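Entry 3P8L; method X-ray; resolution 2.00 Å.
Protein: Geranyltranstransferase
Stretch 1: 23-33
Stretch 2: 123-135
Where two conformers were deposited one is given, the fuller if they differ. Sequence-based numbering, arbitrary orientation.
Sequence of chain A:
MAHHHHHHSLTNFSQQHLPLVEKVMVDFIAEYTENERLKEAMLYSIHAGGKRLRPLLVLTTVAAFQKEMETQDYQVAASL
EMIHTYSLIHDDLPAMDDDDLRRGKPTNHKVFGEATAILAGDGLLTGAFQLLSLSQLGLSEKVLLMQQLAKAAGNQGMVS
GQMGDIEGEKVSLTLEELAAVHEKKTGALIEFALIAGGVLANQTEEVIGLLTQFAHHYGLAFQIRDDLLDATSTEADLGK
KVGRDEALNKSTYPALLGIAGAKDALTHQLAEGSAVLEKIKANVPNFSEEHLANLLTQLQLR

Stretch 1, residues 23-33: KVMVDFIAEYT
Stretch 2 (123-135) GLLTGAFQLLSLS

Two helices of Geranyltranstransferase, residues 23-31 and 123-133, cross at 106° between their N-to-C directions, with axes 11.2 Å apart at closest approach. Most residues lie near phi/psi -62/-45, drifting to -87/-31 at Glu 31; Tyr 32 (-111/29) is the first residue to leave the first helix. The register brings Phe 28 nearest Leu 131 (CA to CA 7.3 Å) and Ile 29 nearest Gly 127 (CA to CA 7.8 Å). No hydrogen bond links the stretches; packing buries 392 Å².

Phe 28 contributes most. Its t rotamer (chi2 -101°) lays one ring face over Leu 131, whose CB sits 3.9 Å from the ring centroid and 4° off the normal, a CH-pi contact. Gln 130 CG (3.7 Å from Phe 28 CZ) meets the ring edge. The flat aromatic thus offers both surfaces, and branched aliphatics pack around it. Phe 28 CE1 also lies 3.5 Å from Gly 127 O.

Leu 131 (t, chi2 p) places CD1 3.8 Å from Phe 28 CD2 and 4.2 Å from Val 24 CG1, while its CD2 lies 3.8 Å from Val 24 CG1, one turn before Phe 28.

Tyr 32 (m, chi2 71°) extends the contact, its CE2 3.6 Å from Leu 134 CD1 (Leu 134 m, t). Toward the start of the second stretch, Leu 124 (m, t) CD2 lies 3.9 Å from Ile 29 (m, p) CD1.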

# COMPACT_ATOMS: atom_id res chain seq x y z
N LYS A 23 5.85 19.15 4.46
CA LYS A 23 6.28 19.59 3.12
C LYS A 23 6.57 18.41 2.16
O LYS A 23 6.10 18.41 1.03
CB LYS A 23 7.49 20.54 3.21
CG LYS A 23 7.81 21.25 1.90
CD LYS A 23 9.17 21.92 1.93
CE LYS A 23 9.31 22.94 0.81
NZ LYS A 23 9.01 22.38 -0.55
N VAL A 24 7.34 17.41 2.61
CA VAL A 24 7.58 16.22 1.78
C VAL A 24 6.25 15.55 1.36
O VAL A 24 6.05 15.24 0.18
CB VAL A 24 8.55 15.23 2.47
CG1 VAL A 24 8.61 13.89 1.72
CG2 VAL A 24 9.99 15.86 2.56
N MET A 25 5.34 15.40 2.32
CA MET A 25 4.05 14.75 2.11
C MET A 25 3.24 15.53 1.07
O MET A 25 2.81 14.96 0.07
CB MET A 25 3.24 14.67 3.40
CG MET A 25 3.74 13.66 4.43
SD MET A 25 2.74 13.68 5.93
CE MET A 25 1.39 12.75 5.37
N VAL A 26 3.10 16.83 1.32
CA VAL A 26 2.29 17.70 0.47
C VAL A 26 2.85 17.77 -0.96
O VAL A 26 2.10 17.62 -1.94
CB VAL A 26 2.09 19.10 1.13
CG1 VAL A 26 1.65 20.15 0.13
CG2 VAL A 26 1.12 19.01 2.31
N ASP A 27 4.17 17.98 -1.07
CA ASP A 27 4.83 18.05 -2.38
C ASP A 27 4.66 16.73 -3.10
O ASP A 27 4.40 16.75 -4.28
CB ASP A 27 6.34 18.32 -2.29
CG ASP A 27 6.66 19.74 -1.81
OD1 ASP A 27 5.75 20.57 -1.72
OD2 ASP A 27 7.83 20.02 -1.49
N PHE A 28 4.84 15.61 -2.39
CA PHE A 28 4.71 14.30 -3.00
C PHE A 28 3.31 14.06 -3.55
O PHE A 28 3.18 13.57 -4.67
CB PHE A 28 5.13 13.13 -2.09
CG PHE A 28 5.19 11.83 -2.80
CD1 PHE A 28 4.16 10.90 -2.69
CD2 PHE A 28 6.25 11.56 -3.65
CE1 PHE A 28 4.20 9.72 -3.40
CE2 PHE A 28 6.30 10.37 -4.37
CZ PHE A 28 5.27 9.45 -4.24
N ILE A 29 2.29 14.43 -2.78
CA ILE A 29 0.90 14.24 -3.21
C ILE A 29 0.57 15.17 -4.40
O ILE A 29 -0.02 14.73 -5.38
CB ILE A 29 -0.11 14.40 -2.04
CG1 ILE A 29 -0.30 13.08 -1.32
CG2 ILE A 29 -1.49 14.80 -2.54
CD1 ILE A 29 0.64 12.85 -0.17
N ALA A 30 0.99 16.43 -4.32
CA ALA A 30 0.72 17.40 -5.40
C ALA A 30 1.41 17.02 -6.71
O ALA A 30 0.85 17.18 -7.78
CB ALA A 30 1.13 18.82 -4.96
N GLU A 31 2.62 16.48 -6.61
CA GLU A 31 3.40 16.19 -7.80
C GLU A 31 3.13 14.80 -8.41
O GLU A 31 3.22 14.64 -9.61
CB GLU A 31 4.89 16.40 -7.54
CG GLU A 31 5.28 17.88 -7.32
CD GLU A 31 6.60 18.08 -6.54
OE1 GLU A 31 7.48 17.19 -6.57
OE2 GLU A 31 6.76 19.14 -5.90
N TYR A 32 2.78 13.80 -7.60
CA TYR A 32 2.64 12.43 -8.11
C TYR A 32 1.18 11.95 -8.09
O TYR A 32 0.90 10.77 -7.92
CB TYR A 32 3.51 11.45 -7.32
CG TYR A 32 5.00 11.54 -7.60
CD1 TYR A 32 5.77 12.64 -7.16
CD2 TYR A 32 5.66 10.51 -8.29
CE1 TYR A 32 7.12 12.71 -7.43
CE2 TYR A 32 7.02 10.58 -8.56
CZ TYR A 32 7.75 11.68 -8.13
OH TYR A 32 9.09 11.73 -8.38
N THR A 33 0.25 12.89 -8.23
CA THR A 33 -1.17 12.54 -8.34
C THR A 33 -1.76 13.14 -9.62
O THR A 33 -1.73 14.37 -9.80
CB THR A 33 -2.00 13.01 -7.13
OG1 THR A 33 -1.39 12.58 -5.90
CG2 THR A 33 -3.40 12.43 -7.22
N GLY A 123 -4.84 5.56 -2.15
CA GLY A 123 -3.84 6.37 -2.80
C GLY A 123 -2.73 6.76 -1.83
O GLY A 123 -1.54 6.75 -2.18
N LEU A 124 -3.12 7.05 -0.59
CA LEU A 124 -2.16 7.35 0.44
C LEU A 124 -1.34 6.13 0.85
O LEU A 124 -0.13 6.26 1.03
CB LEU A 124 -2.81 8.03 1.64
CG LEU A 124 -3.05 9.55 1.44
CD1 LEU A 124 -4.08 9.99 2.44
CD2 LEU A 124 -1.76 10.37 1.59
N LEU A 125 -2.00 4.98 1.02
CA LEU A 125 -1.34 3.69 1.24
C LEU A 125 -0.30 3.39 0.13
O LEU A 125 0.86 3.13 0.45
CB LEU A 125 -2.35 2.53 1.37
CG LEU A 125 -1.82 1.08 1.49
CD1 LEU A 125 -0.75 0.94 2.55
CD2 LEU A 125 -2.97 0.13 1.87
N THR A 126 -0.71 3.42 -1.14
CA THR A 126 0.20 3.14 -2.25
C THR A 126 1.30 4.21 -2.32
O THR A 126 2.49 3.90 -2.59
CB THR A 126 -0.54 3.08 -3.62
OG1 THR A 126 -1.69 2.24 -3.50
CG2 THR A 126 0.35 2.50 -4.71
N GLY A 127 0.91 5.44 -2.05
CA GLY A 127 1.81 6.60 -2.03
C GLY A 127 2.93 6.48 -1.02
O GLY A 127 4.05 6.88 -1.29
N ALA A 128 2.62 5.97 0.16
CA ALA A 128 3.63 5.75 1.19
C ALA A 128 4.77 4.84 0.68
O ALA A 128 5.96 5.15 0.87
CB ALA A 128 2.99 5.16 2.39
N PHE A 129 4.39 3.74 0.02
CA PHE A 129 5.35 2.83 -0.60
C PHE A 129 6.03 3.48 -1.79
O PHE A 129 7.22 3.30 -1.97
CB PHE A 129 4.74 1.46 -0.92
CG PHE A 129 4.49 0.64 0.32
CD1 PHE A 129 5.55 0.01 0.98
CD2 PHE A 129 3.24 0.60 0.89
CE1 PHE A 129 5.34 -0.69 2.15
CE2 PHE A 129 3.02 -0.11 2.07
CZ PHE A 129 4.06 -0.74 2.70
N GLN A 130 5.29 4.28 -2.57
CA GLN A 130 5.95 4.96 -3.69
C GLN A 130 7.05 5.94 -3.24
O GLN A 130 8.18 5.89 -3.74
CB GLN A 130 4.96 5.67 -4.62
CG GLN A 130 5.63 6.17 -5.90
CD GLN A 130 4.67 6.74 -6.92
OE1 GLN A 130 3.53 7.08 -6.61
NE2 GLN A 130 5.12 6.84 -8.16
N LEU A 131 6.70 6.81 -2.29
CA LEU A 131 7.66 7.75 -1.73
C LEU A 131 8.92 7.04 -1.19
O LEU A 131 10.04 7.42 -1.57
CB LEU A 131 7.03 8.65 -0.65
CG LEU A 131 8.03 9.59 0.06
CD1 LEU A 131 8.70 10.58 -0.91
CD2 LEU A 131 7.37 10.33 1.23
N LEU A 132 8.73 6.03 -0.36
CA LEU A 132 9.83 5.23 0.17
C LEU A 132 10.72 4.58 -0.92
O LEU A 132 11.96 4.60 -0.82
CB LEU A 132 9.30 4.19 1.17
CG LEU A 132 10.27 3.52 2.15
CD1 LEU A 132 11.11 4.57 2.92
CD2 LEU A 132 9.49 2.66 3.14
N SER A 133 10.08 4.06 -1.98
CA SER A 133 10.77 3.49 -3.15
C SER A 133 11.60 4.50 -3.95
O SER A 133 12.64 4.16 -4.53
CB SER A 133 9.76 2.78 -4.08
OG SER A 133 9.11 3.70 -4.93
N LEU A 134 11.14 5.76 -3.94
CA LEU A 134 11.82 6.85 -4.62
C LEU A 134 12.71 7.71 -3.69
O LEU A 134 13.23 8.73 -4.12
CB LEU A 134 10.79 7.75 -5.31
CG LEU A 134 10.07 7.15 -6.52
CD1 LEU A 134 8.81 7.93 -6.82
CD2 LEU A 134 11.00 7.09 -7.76
N SER A 135 12.84 7.32 -2.43
CA SER A 135 13.55 8.13 -1.43
C SER A 135 15.07 8.12 -1.59
O SER A 135 15.63 7.32 -2.35
CB SER A 135 13.17 7.69 -0.01
OG SER A 135 13.67 6.41 0.29